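Protein-S-isoprenylcysteine O-methyltransferase (Tribolium castaneum, PDB 5V7P) methylates the carboxyl group of isoprenylated C-terminal cysteines of proteins, using S-adenosyl-L-methionine as methyl donor. Local coordinates at residues L101-E106 with F123-S128; W139-I144 with N228-P233; S194-V199 with S256-Q261. All blocks are in the same frame, centred on the assembly; numbering follows the deposited sequence.

Contact 1: L101-E106 with F123-S128; sequences LFHYSE and FVINHS. With MPG ([(Z)-octadec-9-enyl] (2R)-2,3-bis(oxidanyl)propanoate), chain B.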
loop_
_atom_site.group_PDB
_atom_site.type_symbol
_atom_site.label_atom_id
_atom_site.label_comp_id
_atom_site.label_asym_id
_atom_site.label_seq_id
_atom_site.Cartn_x
_atom_site.Cartn_y
_atom_site.Cartn_z
ATOM N N LEU A 101 -10.142 9.008 3.685
ATOM C CA LEU A 101 -10.511 8.117 4.780
ATOM C C LEU A 101 -9.751 6.800 4.699
ATOM O O LEU A 101 -9.349 6.247 5.730
ATOM C CB LEU A 101 -12.020 7.867 4.773
ATOM C CG LEU A 101 -12.910 8.969 5.357
ATOM C CD1 LEU A 101 -14.378 8.575 5.253
ATOM C CD2 LEU A 101 -12.552 9.274 6.811
ATOM N N PHE A 102 -9.541 6.282 3.489
ATOM C CA PHE A 102 -8.801 5.035 3.345
ATOM C C PHE A 102 -7.408 5.156 3.948
ATOM O O PHE A 102 -7.008 4.343 4.789
ATOM C CB PHE A 102 -8.701 4.639 1.873
ATOM C CG PHE A 102 -7.811 3.453 1.632
ATOM C CD1 PHE A 102 -8.320 2.168 1.698
ATOM C CD2 PHE A 102 -6.463 3.624 1.358
ATOM C CE1 PHE A 102 -7.505 1.075 1.487
ATOM C CE2 PHE A 102 -5.641 2.533 1.145
ATOM C CZ PHE A 102 -6.163 1.257 1.211
ATOM N N HIS A 103 -6.654 6.173 3.530
ATOM C CA HIS A 103 -5.259 6.275 3.941
ATOM C C HIS A 103 -5.133 6.575 5.430
ATOM O O HIS A 103 -4.228 6.058 6.094
ATOM C CB HIS A 103 -4.547 7.340 3.107
ATOM C CG HIS A 103 -4.330 6.938 1.680
ATOM N ND1 HIS A 103 -3.395 5.996 1.308
ATOM C CD2 HIS A 103 -4.931 7.344 0.537
ATOM C CE1 HIS A 103 -3.429 5.840 -0.004
ATOM N NE2 HIS A 103 -4.353 6.646 -0.496
ATOM N N TYR A 104 -6.027 7.400 5.980
ATOM C CA TYR A 104 -5.937 7.709 7.403
ATOM C C TYR A 104 -6.362 6.518 8.253
ATOM O O TYR A 104 -5.638 6.103 9.165
ATOM C CB TYR A 104 -6.786 8.925 7.763
ATOM C CG TYR A 104 -6.830 9.102 9.260
ATOM C CD1 TYR A 104 -5.691 9.473 9.960
ATOM C CD2 TYR A 104 -7.988 8.849 9.979
ATOM C CE1 TYR A 104 -5.710 9.612 11.327
ATOM C CE2 TYR A 104 -8.017 8.988 11.351
ATOM C CZ TYR A 104 -6.872 9.370 12.017
ATOM O OH TYR A 104 -6.883 9.507 13.381
ATOM N N SER A 105 -7.550 5.970 7.984
ATOM C CA SER A 105 -8.015 4.816 8.744
ATOM C C SER A 105 -7.023 3.664 8.665
ATOM O O SER A 105 -6.939 2.851 9.593
ATOM C CB SER A 105 -9.388 4.375 8.235
ATOM O OG SER A 105 -9.335 4.035 6.860
ATOM N N GLU A 106 -6.266 3.580 7.569
ATOM C CA GLU A 106 -5.211 2.577 7.469
ATOM C C GLU A 106 -4.134 2.814 8.521
ATOM O O GLU A 106 -3.647 1.866 9.150
ATOM C CB GLU A 106 -4.605 2.603 6.067
ATOM C CG GLU A 106 -3.736 1.407 5.743
ATOM C CD GLU A 106 -4.541 0.169 5.406
ATOM O OE1 GLU A 106 -3.950 -0.931 5.375
ATOM O OE2 GLU A 106 -5.761 0.291 5.162
ATOM N N PHE A 123 0.447 5.157 6.584
ATOM C CA PHE A 123 -0.531 5.825 5.732
ATOM C C PHE A 123 -0.610 5.197 4.347
ATOM O O PHE A 123 -1.469 5.596 3.552
ATOM C CB PHE A 123 -0.197 7.311 5.603
ATOM C CG PHE A 123 -0.418 8.094 6.866
ATOM C CD1 PHE A 123 -1.699 8.408 7.284
ATOM C CD2 PHE A 123 0.654 8.528 7.628
ATOM C CE1 PHE A 123 -1.908 9.131 8.440
ATOM C CE2 PHE A 123 0.449 9.254 8.787
ATOM C CZ PHE A 123 -0.833 9.555 9.191
ATOM N N VAL A 124 0.281 4.253 4.040
ATOM C CA VAL A 124 0.230 3.423 2.839
ATOM C C VAL A 124 0.091 4.270 1.577
ATOM O O VAL A 124 -0.588 3.879 0.621
ATOM C CB VAL A 124 -0.901 2.374 2.953
ATOM C CG1 VAL A 124 -2.310 2.950 2.712
ATOM C CG2 VAL A 124 -0.632 1.198 2.035
ATOM N N ILE A 125 0.773 5.411 1.542
ATOM C CA ILE A 125 0.739 6.300 0.385
ATOM C C ILE A 125 1.923 5.987 -0.526
ATOM O O ILE A 125 3.076 5.954 -0.081
ATOM C CB ILE A 125 0.752 7.776 0.819
ATOM C CG1 ILE A 125 -0.352 8.036 1.853
ATOM C CG2 ILE A 125 0.566 8.682 -0.397
ATOM C CD1 ILE A 125 -0.388 9.455 2.403
ATOM N N ASN A 126 1.632 5.746 -1.801
ATOM C CA ASN A 126 2.632 5.600 -2.853
ATOM C C ASN A 126 2.483 6.809 -3.763
ATOM O O ASN A 126 1.399 7.008 -4.321
ATOM C CB ASN A 126 2.418 4.298 -3.628
ATOM C CG ASN A 126 3.626 3.386 -3.606
ATOM O OD1 ASN A 126 4.643 3.690 -2.987
ATOM N ND2 ASN A 126 3.511 2.246 -4.276
ATOM N N HIS A 127 3.533 7.622 -3.942
ATOM C CA HIS A 127 4.958 7.394 -3.664
ATOM C C HIS A 127 5.483 6.149 -4.390
ATOM O O HIS A 127 6.291 5.393 -3.851
ATOM C CB HIS A 127 5.272 7.339 -2.156
ATOM C CG HIS A 127 5.053 8.634 -1.443
ATOM N ND1 HIS A 127 3.886 9.359 -1.548
ATOM C CD2 HIS A 127 5.855 9.334 -0.606
ATOM C CE1 HIS A 127 3.980 10.455 -0.817
ATOM N NE2 HIS A 127 5.166 10.464 -0.235
ATOM N N SER A 128 5.043 5.989 -5.643
ATOM C CA SER A 128 5.641 5.071 -6.609
ATOM C C SER A 128 5.322 5.672 -7.975
ATOM O O SER A 128 4.142 5.923 -8.257
ATOM C CB SER A 128 5.103 3.645 -6.518
ATOM O OG SER A 128 5.520 2.875 -7.630
HETATM C C2 MPG B . -4.015 2.533 -9.066
HETATM C C3 MPG B . -4.916 1.314 -8.909
HETATM C C4 MPG B . -4.285 0.272 -7.991
HETATM C C5 MPG B . -5.321 -0.776 -7.650
HETATM C C6 MPG B . -4.652 -1.895 -6.869
HETATM C C7 MPG B . -4.128 -1.437 -5.510
HETATM C C8 MPG B . -2.827 -2.181 -5.266
HETATM C C9 MPG B . -2.475 -2.089 -3.784
HETATM C C10 MPG B . -1.439 -1.425 -3.324
HETATM C C11 MPG B . -0.457 -0.667 -4.218
HETATM C C12 MPG B . 0.111 0.515 -3.448
HETATM C C13 MPG B . 1.034 0.035 -2.335
HETATM C C14 MPG B . 1.148 1.147 -1.303
HETATM C C15 MPG B . 2.251 0.819 -0.299
HETATM C C16 MPG B . 3.218 1.994 -0.172
HETATM O O1 MPG B . -4.865 4.182 -7.585
HETATM C C1 MPG B . -3.821 3.278 -7.745
HETATM C CXD MPG B . -6.660 5.022 -6.047
HETATM O O2 MPG B . -7.995 4.614 -5.964
HETATM C C21 MPG B . -6.568 6.253 -6.961
HETATM O O3 MPG B . -7.786 6.455 -7.619
HETATM O O4 MPG B . -5.966 2.778 -6.207
HETATM C CX3 MPG B . -5.814 3.885 -6.605
#

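Contact 2: W139-I144 with N228-P233; sequences WVEFFI and NPLCIP. With D10 (decane), chain J; D10 (decane), chain I; UND (undecane), chain K.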
loop_
_atom_site.group_PDB
_atom_site.type_symbol
_atom_site.label_atom_id
_atom_site.label_comp_id
_atom_site.label_asym_id
_atom_site.label_seq_id
_atom_site.Cartn_x
_atom_site.Cartn_y
_atom_site.Cartn_z
ATOM N N TRP A 139 -7.433 11.161 -12.613
ATOM C CA TRP A 139 -7.888 12.539 -12.469
ATOM C C TRP A 139 -8.060 13.201 -13.829
ATOM O O TRP A 139 -9.042 13.917 -14.056
ATOM C CB TRP A 139 -6.902 13.341 -11.620
ATOM C CG TRP A 139 -6.633 12.768 -10.268
ATOM C CD1 TRP A 139 -7.353 11.805 -9.621
ATOM C CD2 TRP A 139 -5.557 13.122 -9.393
ATOM N NE1 TRP A 139 -6.790 11.539 -8.395
ATOM C CE2 TRP A 139 -5.685 12.334 -8.232
ATOM C CE3 TRP A 139 -4.496 14.027 -9.479
ATOM C CZ2 TRP A 139 -4.794 12.426 -7.166
ATOM C CZ3 TRP A 139 -3.612 14.119 -8.420
ATOM C CH2 TRP A 139 -3.767 13.322 -7.279
ATOM N N VAL A 140 -7.113 12.982 -14.745
ATOM C CA VAL A 140 -7.194 13.633 -16.046
ATOM C C VAL A 140 -8.339 13.045 -16.861
ATOM O O VAL A 140 -9.055 13.771 -17.560
ATOM C CB VAL A 140 -5.849 13.534 -16.794
ATOM C CG1 VAL A 140 -4.708 14.033 -15.913
ATOM C CG2 VAL A 140 -5.583 12.116 -17.267
ATOM N N GLU A 141 -8.542 11.728 -16.778
ATOM C CA GLU A 141 -9.672 11.123 -17.474
ATOM C C GLU A 141 -10.979 11.751 -17.016
ATOM O O GLU A 141 -11.813 12.147 -17.839
ATOM C CB GLU A 141 -9.708 9.610 -17.249
ATOM C CG GLU A 141 -10.891 8.946 -17.954
ATOM C CD GLU A 141 -11.012 7.463 -17.690
ATOM O OE1 GLU A 141 -10.102 6.886 -17.062
ATOM O OE2 GLU A 141 -12.028 6.875 -18.110
ATOM N N PHE A 142 -11.176 11.849 -15.700
ATOM C CA PHE A 142 -12.413 12.420 -15.181
ATOM C C PHE A 142 -12.653 13.811 -15.753
ATOM O O PHE A 142 -13.713 14.083 -16.329
ATOM C CB PHE A 142 -12.373 12.468 -13.653
ATOM C CG PHE A 142 -13.600 13.087 -13.038
ATOM C CD1 PHE A 142 -14.713 12.313 -12.753
ATOM C CD2 PHE A 142 -13.643 14.443 -12.756
ATOM C CE1 PHE A 142 -15.845 12.878 -12.194
ATOM C CE2 PHE A 142 -14.772 15.013 -12.198
ATOM C CZ PHE A 142 -15.874 14.231 -11.917
ATOM N N PHE A 143 -11.669 14.702 -15.624
ATOM C CA PHE A 143 -11.878 16.096 -15.993
ATOM C C PHE A 143 -11.901 16.303 -17.503
ATOM O O PHE A 143 -12.603 17.196 -17.986
ATOM C CB PHE A 143 -10.809 16.975 -15.344
ATOM C CG PHE A 143 -11.007 17.153 -13.869
ATOM C CD1 PHE A 143 -12.009 17.981 -13.391
ATOM C CD2 PHE A 143 -10.212 16.477 -12.960
ATOM C CE1 PHE A 143 -12.206 18.140 -12.036
ATOM C CE2 PHE A 143 -10.403 16.632 -11.604
ATOM C CZ PHE A 143 -11.404 17.464 -11.139
ATOM N N ILE A 144 -11.153 15.502 -18.263
ATOM C CA ILE A 144 -11.295 15.532 -19.716
ATOM C C ILE A 144 -12.666 15.002 -20.115
ATOM O O ILE A 144 -13.357 15.588 -20.956
ATOM C CB ILE A 144 -10.158 14.738 -20.389
ATOM C CG1 ILE A 144 -8.831 15.484 -20.221
ATOM C CG2 ILE A 144 -10.457 14.505 -21.876
ATOM C CD1 ILE A 144 -7.620 14.774 -20.817
ATOM N N ASN A 228 -15.188 6.337 -14.565
ATOM C CA ASN A 228 -14.102 6.393 -15.532
ATOM C C ASN A 228 -14.085 5.094 -16.329
ATOM O O ASN A 228 -13.581 4.076 -15.832
ATOM C CB ASN A 228 -12.759 6.608 -14.825
ATOM C CG ASN A 228 -12.515 8.059 -14.452
ATOM O OD1 ASN A 228 -13.098 8.971 -15.036
ATOM N ND2 ASN A 228 -11.639 8.278 -13.479
ATOM N N PRO A 229 -14.607 5.065 -17.560
ATOM C CA PRO A 229 -14.659 3.792 -18.300
ATOM C C PRO A 229 -13.295 3.240 -18.682
ATOM O O PRO A 229 -13.192 2.039 -18.960
ATOM C CB PRO A 229 -15.489 4.139 -19.544
ATOM C CG PRO A 229 -15.352 5.612 -19.699
ATOM C CD PRO A 229 -15.231 6.166 -18.314
ATOM N N LEU A 230 -12.248 4.062 -18.712
ATOM C CA LEU A 230 -10.919 3.557 -19.037
ATOM C C LEU A 230 -10.185 3.029 -17.809
ATOM O O LEU A 230 -9.498 2.006 -17.892
ATOM C CB LEU A 230 -10.084 4.654 -19.705
ATOM C CG LEU A 230 -10.639 5.251 -21.002
ATOM C CD1 LEU A 230 -9.707 6.340 -21.515
ATOM C CD2 LEU A 230 -10.843 4.177 -22.065
ATOM N N CYS A 231 -10.324 3.701 -16.667
ATOM C CA CYS A 231 -9.563 3.318 -15.483
ATOM C C CYS A 231 -10.147 2.099 -14.783
ATOM O O CYS A 231 -9.406 1.367 -14.117
ATOM C CB CYS A 231 -9.489 4.488 -14.502
ATOM S SG CYS A 231 -8.159 5.667 -14.855
ATOM N N ILE A 232 -11.450 1.862 -14.911
ATOM C CA ILE A 232 -12.097 0.756 -14.211
ATOM C C ILE A 232 -11.430 -0.551 -14.625
ATOM O O ILE A 232 -10.938 -1.283 -13.755
ATOM C CB ILE A 232 -13.615 0.736 -14.463
ATOM C CG1 ILE A 232 -14.299 1.810 -13.615
ATOM C CG2 ILE A 232 -14.211 -0.644 -14.149
ATOM C CD1 ILE A 232 -15.768 2.039 -13.959
ATOM N N PRO A 233 -11.369 -0.890 -15.917
ATOM C CA PRO A 233 -10.688 -2.143 -16.280
ATOM C C PRO A 233 -9.199 -2.114 -15.990
ATOM O O PRO A 233 -8.637 -3.123 -15.546
ATOM C CB PRO A 233 -10.974 -2.280 -17.783
ATOM C CG PRO A 233 -12.074 -1.315 -18.069
ATOM C CD PRO A 233 -11.883 -0.200 -17.110
HETATM C C1 D10 J . -7.151 16.896 -7.594
HETATM C C2 D10 J . -6.358 16.406 -6.384
HETATM C C3 D10 J . -6.999 15.144 -5.809
HETATM C C4 D10 J . -6.161 14.660 -4.626
HETATM C C5 D10 J . -6.758 13.381 -4.046
HETATM C C6 D10 J . -5.837 12.865 -2.941
HETATM C C7 D10 J . -6.450 11.628 -2.290
HETATM C C8 D10 J . -5.384 10.898 -1.473
HETATM C C9 D10 J . -4.975 11.759 -0.280
HETATM C C3 D10 I . -2.064 17.349 -10.401
HETATM C C4 D10 I . -2.649 17.249 -11.808
HETATM C C5 D10 I . -4.174 17.203 -11.734
HETATM C C6 D10 I . -4.750 17.107 -13.146
HETATM C C7 D10 I . -6.275 17.075 -13.077
HETATM C C8 D10 I . -6.850 17.197 -14.486
HETATM C C1 UND K . -3.265 4.004 -16.446
HETATM C C2 UND K . -3.781 4.014 -17.882
HETATM C C3 UND K . -5.270 4.359 -17.889
HETATM C C4 UND K . -5.660 5.071 -19.186
HETATM C C5 UND K . -6.411 6.366 -18.874
HETATM C C6 UND K . -6.280 7.350 -20.035
HETATM C C7 UND K . -6.460 8.771 -19.504
HETATM C C8 UND K . -6.282 9.774 -20.641
HETATM C C9 UND K . -7.515 9.751 -21.547
HETATM C C10 UND K . -8.245 11.093 -21.489
HETATM C C11 UND K . -9.718 10.890 -21.842
#

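Contact 3: S194-V199 with S256-Q261; sequences SDHVLV and SFFGQQ. With SAH (S-adenosyl-L-homocysteine), chain C.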
loop_
_atom_site.group_PDB
_atom_site.type_symbol
_atom_site.label_atom_id
_atom_site.label_comp_id
_atom_site.label_asym_id
_atom_site.label_seq_id
_atom_site.Cartn_x
_atom_site.Cartn_y
_atom_site.Cartn_z
ATOM N N SER A 194 8.102 -15.148 16.920
ATOM C CA SER A 194 7.785 -16.067 18.007
ATOM C C SER A 194 6.369 -15.890 18.540
ATOM O O SER A 194 5.948 -16.679 19.394
ATOM C CB SER A 194 8.791 -15.892 19.146
ATOM O OG SER A 194 8.802 -14.555 19.615
ATOM N N ASP A 195 5.630 -14.884 18.068
ATOM C CA ASP A 195 4.245 -14.668 18.469
ATOM C C ASP A 195 3.283 -14.743 17.289
ATOM O O ASP A 195 2.095 -14.445 17.452
ATOM C CB ASP A 195 4.101 -13.311 19.161
ATOM C CG ASP A 195 4.470 -12.156 18.255
ATOM O OD1 ASP A 195 5.593 -12.163 17.708
ATOM O OD2 ASP A 195 3.630 -11.250 18.076
ATOM N N HIS A 196 3.762 -15.130 16.112
ATOM C CA HIS A 196 2.927 -15.165 14.919
ATOM C C HIS A 196 2.129 -16.463 14.894
ATOM O O HIS A 196 2.708 -17.555 14.875
ATOM C CB HIS A 196 3.795 -15.032 13.671
ATOM C CG HIS A 196 3.016 -14.820 12.411
ATOM N ND1 HIS A 196 3.619 -14.701 11.178
ATOM C CD2 HIS A 196 1.685 -14.702 12.193
ATOM C CE1 HIS A 196 2.694 -14.523 10.254
ATOM N NE2 HIS A 196 1.512 -14.521 10.843
ATOM N N VAL A 197 0.802 -16.345 14.895
ATOM C CA VAL A 197 -0.087 -17.497 14.898
ATOM C C VAL A 197 -0.986 -17.423 13.672
ATOM O O VAL A 197 -1.174 -16.365 13.066
ATOM C CB VAL A 197 -0.932 -17.580 16.187
ATOM C CG1 VAL A 197 -0.032 -17.769 17.401
ATOM C CG2 VAL A 197 -1.799 -16.334 16.350
ATOM N N LEU A 198 -1.542 -18.574 13.310
ATOM C CA LEU A 198 -2.441 -18.654 12.169
ATOM C C LEU A 198 -3.844 -18.215 12.567
ATOM O O LEU A 198 -4.356 -18.593 13.624
ATOM C CB LEU A 198 -2.469 -20.077 11.611
ATOM C CG LEU A 198 -3.394 -20.325 10.419
ATOM C CD1 LEU A 198 -3.061 -19.403 9.255
ATOM C CD2 LEU A 198 -3.313 -21.783 9.986
ATOM N N VAL A 199 -4.463 -17.414 11.706
ATOM C CA VAL A 199 -5.789 -16.852 11.930
ATOM C C VAL A 199 -6.725 -17.485 10.910
ATOM O O VAL A 199 -6.494 -17.383 9.699
ATOM C CB VAL A 199 -5.788 -15.320 11.799
ATOM C CG1 VAL A 199 -7.184 -14.753 12.058
ATOM C CG2 VAL A 199 -4.769 -14.704 12.752
ATOM N N SER A 256 5.682 -22.447 5.140
ATOM C CA SER A 256 6.853 -22.716 5.964
ATOM C C SER A 256 6.631 -22.316 7.416
ATOM O O SER A 256 7.313 -22.841 8.302
ATOM C CB SER A 256 8.070 -21.980 5.403
ATOM O OG SER A 256 7.918 -20.578 5.532
ATOM N N PHE A 257 5.696 -21.403 7.677
ATOM C CA PHE A 257 5.389 -21.005 9.047
ATOM C C PHE A 257 4.539 -22.057 9.752
ATOM O O PHE A 257 4.876 -22.504 10.853
ATOM C CB PHE A 257 4.657 -19.658 9.060
ATOM C CG PHE A 257 5.491 -18.490 8.602
ATOM C CD1 PHE A 257 6.847 -18.623 8.350
ATOM C CD2 PHE A 257 4.905 -17.244 8.435
ATOM C CE1 PHE A 257 7.597 -17.537 7.934
ATOM C CE2 PHE A 257 5.650 -16.159 8.021
ATOM C CZ PHE A 257 6.996 -16.304 7.769
ATOM N N PHE A 258 3.431 -22.459 9.130
ATOM C CA PHE A 258 2.431 -23.284 9.787
ATOM C C PHE A 258 2.238 -24.644 9.129
ATOM O O PHE A 258 1.392 -25.422 9.588
ATOM C CB PHE A 258 1.093 -22.534 9.835
ATOM C CG PHE A 258 1.208 -21.137 10.378
ATOM C CD1 PHE A 258 1.470 -20.919 11.721
ATOM C CD2 PHE A 258 1.059 -20.041 9.546
ATOM C CE1 PHE A 258 1.579 -19.635 12.222
ATOM C CE2 PHE A 258 1.166 -18.756 10.042
ATOM C CZ PHE A 258 1.426 -18.554 11.383
ATOM N N GLY A 259 2.985 -24.949 8.073
ATOM C CA GLY A 259 2.979 -26.296 7.523
ATOM C C GLY A 259 1.587 -26.762 7.142
ATOM O O GLY A 259 0.857 -26.089 6.405
ATOM N N GLN A 260 1.212 -27.939 7.652
ATOM C CA GLN A 260 -0.046 -28.560 7.250
ATOM C C GLN A 260 -1.252 -27.752 7.710
ATOM O O GLN A 260 -2.316 -27.826 7.084
ATOM C CB GLN A 260 -0.128 -29.985 7.801
ATOM C CG GLN A 260 -1.333 -30.781 7.310
ATOM C CD GLN A 260 -1.251 -31.110 5.835
ATOM O OE1 GLN A 260 -0.167 -31.323 5.295
ATOM N NE2 GLN A 260 -2.401 -31.147 5.172
ATOM N N GLN A 261 -1.121 -26.988 8.797
ATOM C CA GLN A 261 -2.238 -26.163 9.246
ATOM C C GLN A 261 -2.675 -25.191 8.158
ATOM O O GLN A 261 -3.875 -24.972 7.959
ATOM C CB GLN A 261 -1.868 -25.409 10.523
ATOM C CG GLN A 261 -2.132 -26.190 11.805
ATOM C CD GLN A 261 -1.146 -27.323 12.021
ATOM O OE1 GLN A 261 -1.474 -28.495 11.829
ATOM N NE2 GLN A 261 0.067 -26.978 12.432
HETATM N N SAH C . -3.080 -11.651 3.355
HETATM C CA SAH C . -3.823 -11.335 4.568
HETATM C CB SAH C . -2.955 -10.530 5.528
HETATM C CG SAH C . -2.272 -9.317 4.903
HETATM S SD SAH C . -1.072 -8.580 6.045
HETATM C C SAH C . -5.099 -10.564 4.241
HETATM O O SAH C . -5.268 -10.053 3.133
HETATM O OXT SAH C . -5.995 -10.430 5.075
HETATM C "C5'" SAH C . 0.317 -9.614 5.496
HETATM C "C4'" SAH C . 0.903 -10.482 6.603
HETATM O "O4'" SAH C . -0.112 -11.268 7.194
HETATM C "C3'" SAH C . 1.947 -11.433 6.038
HETATM O "O3'" SAH C . 3.194 -11.231 6.662
HETATM C "C2'" SAH C . 1.423 -12.829 6.308
HETATM O "O2'" SAH C . 2.438 -13.666 6.815
HETATM C "C1'" SAH C . 0.294 -12.618 7.313
HETATM N N9 SAH C . -0.866 -13.508 7.096
HETATM C C8 SAH C . -1.522 -13.759 5.919
HETATM N N7 SAH C . -2.537 -14.619 6.160
HETATM C C5 SAH C . -2.540 -14.918 7.475
HETATM C C6 SAH C . -3.351 -15.739 8.244
HETATM N N6 SAH C . -4.355 -16.414 7.691
HETATM N N1 SAH C . -3.103 -15.847 9.593
HETATM C C2 SAH C . -2.065 -15.151 10.172
HETATM N N3 SAH C . -1.264 -14.339 9.401
HETATM C C4 SAH C . -1.498 -14.226 8.075
#

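Contact 1: L101-E106 with F123-S128
The buried ring of His-103 gives its ND1 hydrogen to the backbone oxygen of Phe-123, the one hydrogen bond between residues 101-106 and 123-128. ND1 lies 3.0 Å from Phe-123 O, nearly along the C=O axis, with the oxygen tilted 16° from the imidazole plane. In His-103, chi1 of -71° puts CG beside the backbone N, and chi2 of -73° then turns ND1 to the carbonyl; Val-124 O meets the ring edge in plane, 3.5 Å from CE1. An alanine here would probably leave Phe-123 O without this donor and open a gap beside Val-124 and Ile-125. Val-124 CG1 wedges between three side chains, 3.7 Å from Phe-102 CE2 and equally close to Glu-106 CG, with His-103 ND1 as third neighbour. Its other branch, CG2, touches C15 of the bound MPG lipid at 3.7 Å. Val-124, Ile-125 and Asn-126 help line the pocket of this MPG, whose tail end lies against Val-124 and Asn-126. The carboxylate of Glu-106 is engaged elsewhere, in salt bridges to Lys-174 and Arg-173 and a hydrogen bond to His-186. Helix 156-180 packs on the Phe-102 and Glu-106 side, while helices 4-29 and 59-84 cover Tyr-104.

Contact 2: W139-I144 with N228-P233
Glu-141 reaches from helix 129-148 to Leu-230 and Cys-231 in the turn leading into helix 231-258, and its carboxylate does most of the work. The hydrogen bonds come first. Leu-230 N points to Glu-141 OE2 at 2.9 Å, fairly straight at 162° and on the syn side, 20° out of the carboxylate plane. Cys-231 N adds a weak, strongly bent bond to the second oxygen, Glu-141 OE1, at 3.2 Å. The side chain gets there stretched out: CG is anti to the backbone N and the chain stays extended beyond it. Methylene groups crowd the same oxygen, with Leu-230 CB and Asn-228 CB both 3.4 Å from Glu-141 OE2.

The carboxylate thus takes N-H groups of this turn from a different helix, and the bonds tie together two helices predicted to span the membrane, near a turn placed on the lumenal side. The buried negative charge would probably be eased by these donors; Glu-145, whose OE2 lies close to Glu-141 OE2, would tend to raise the proton affinity of the pair.

Stacking of flat groups is the second element. The amide of Asn-228 lies against the carboxylate of Glu-141, the two planes 23° apart and the chains running past each other in opposite directions, with Asn-228 CG 3.6 Å from Glu-141 CD. Asn-228 OD1 also approaches CA of Phe-142 at 3.5 Å, while its hydrogen bonds go to Lys-153 through OD1 and to Gln-223 through ND2.

Apolar contacts run through a bound alkane. On the protein surface an undecane chain bridges the two segments, touching Ile-144 CG2 at 3.7 Å and Leu-230 CD1 at 3.9 Å.

Contact 3: S194-V199 with S256-Q261
His-196 (chi1 -170°) and Leu-198 both set CG anti to the backbone N, whereas Phe-258 holds CG beside its own backbone N (chi1 -50°); from there its ring, at the end of helix 231-258, can present an edge to the imidazole and a face to the leucine. The edge makes a T-shaped pair with His-196, centroids of the two rings 5.3 Å apart and planes almost perpendicular. CZ of Phe-258 does the touching, over one face of the imidazole and offset toward its rim. Leu-198 sits squarely over a face of the Phe-258 ring: its CB lies 3.9 Å from the Phe-258 centroid, a CH-pi contact. The opposite face is backed by CB of the preceding Phe-257. That neighbour's own ring meets His-196 obliquely, with Phe-257 CD2 3.9 Å from His-196 CE1, and completes an aromatic cluster. Past Gly-259, Leu-198 CD2 reaches Gln-261 CB at 3.9 Å.

Residues 196-199 bind S-adenosyl-L-methionine, with SAH in place here. His-196 NE2 donates to SAH N3 at 3.1 Å, almost straight at 175°, and Val-199 reads the other edge of the adenine with its backbone, N donating to SAH N1 at 3.0 Å while O accepts from SAH N6. The packing on the helix end is likely to steady the imidazole with NE2 aimed at N3, and the backbone pair at Val-199 is suited to recognising adenine.

How the contacts relate
Contact 1 lies nearest the middle of this mainly helical membrane enzyme, its centre about 5 Å from that of the chain, about 21 Å from the centre of contact 2 and about 28 Å from that of contact 3. Contacts 2 and 3 fall on opposite sides of the chain's centre, about 42 Å apart between centres. Helix 231-258 joins them, running from contact 2, on the side assigned as lumenal, to contact 3 near the bound SAH, on the side assigned as cytoplasmic. Contact 1 closes before either of the others opens, and helix 129-148 carries the chain from its loop to contact 2. The segments of contacts 2 and 3 alternate, so the SAH site is built from chain on both sides of segment 228-233.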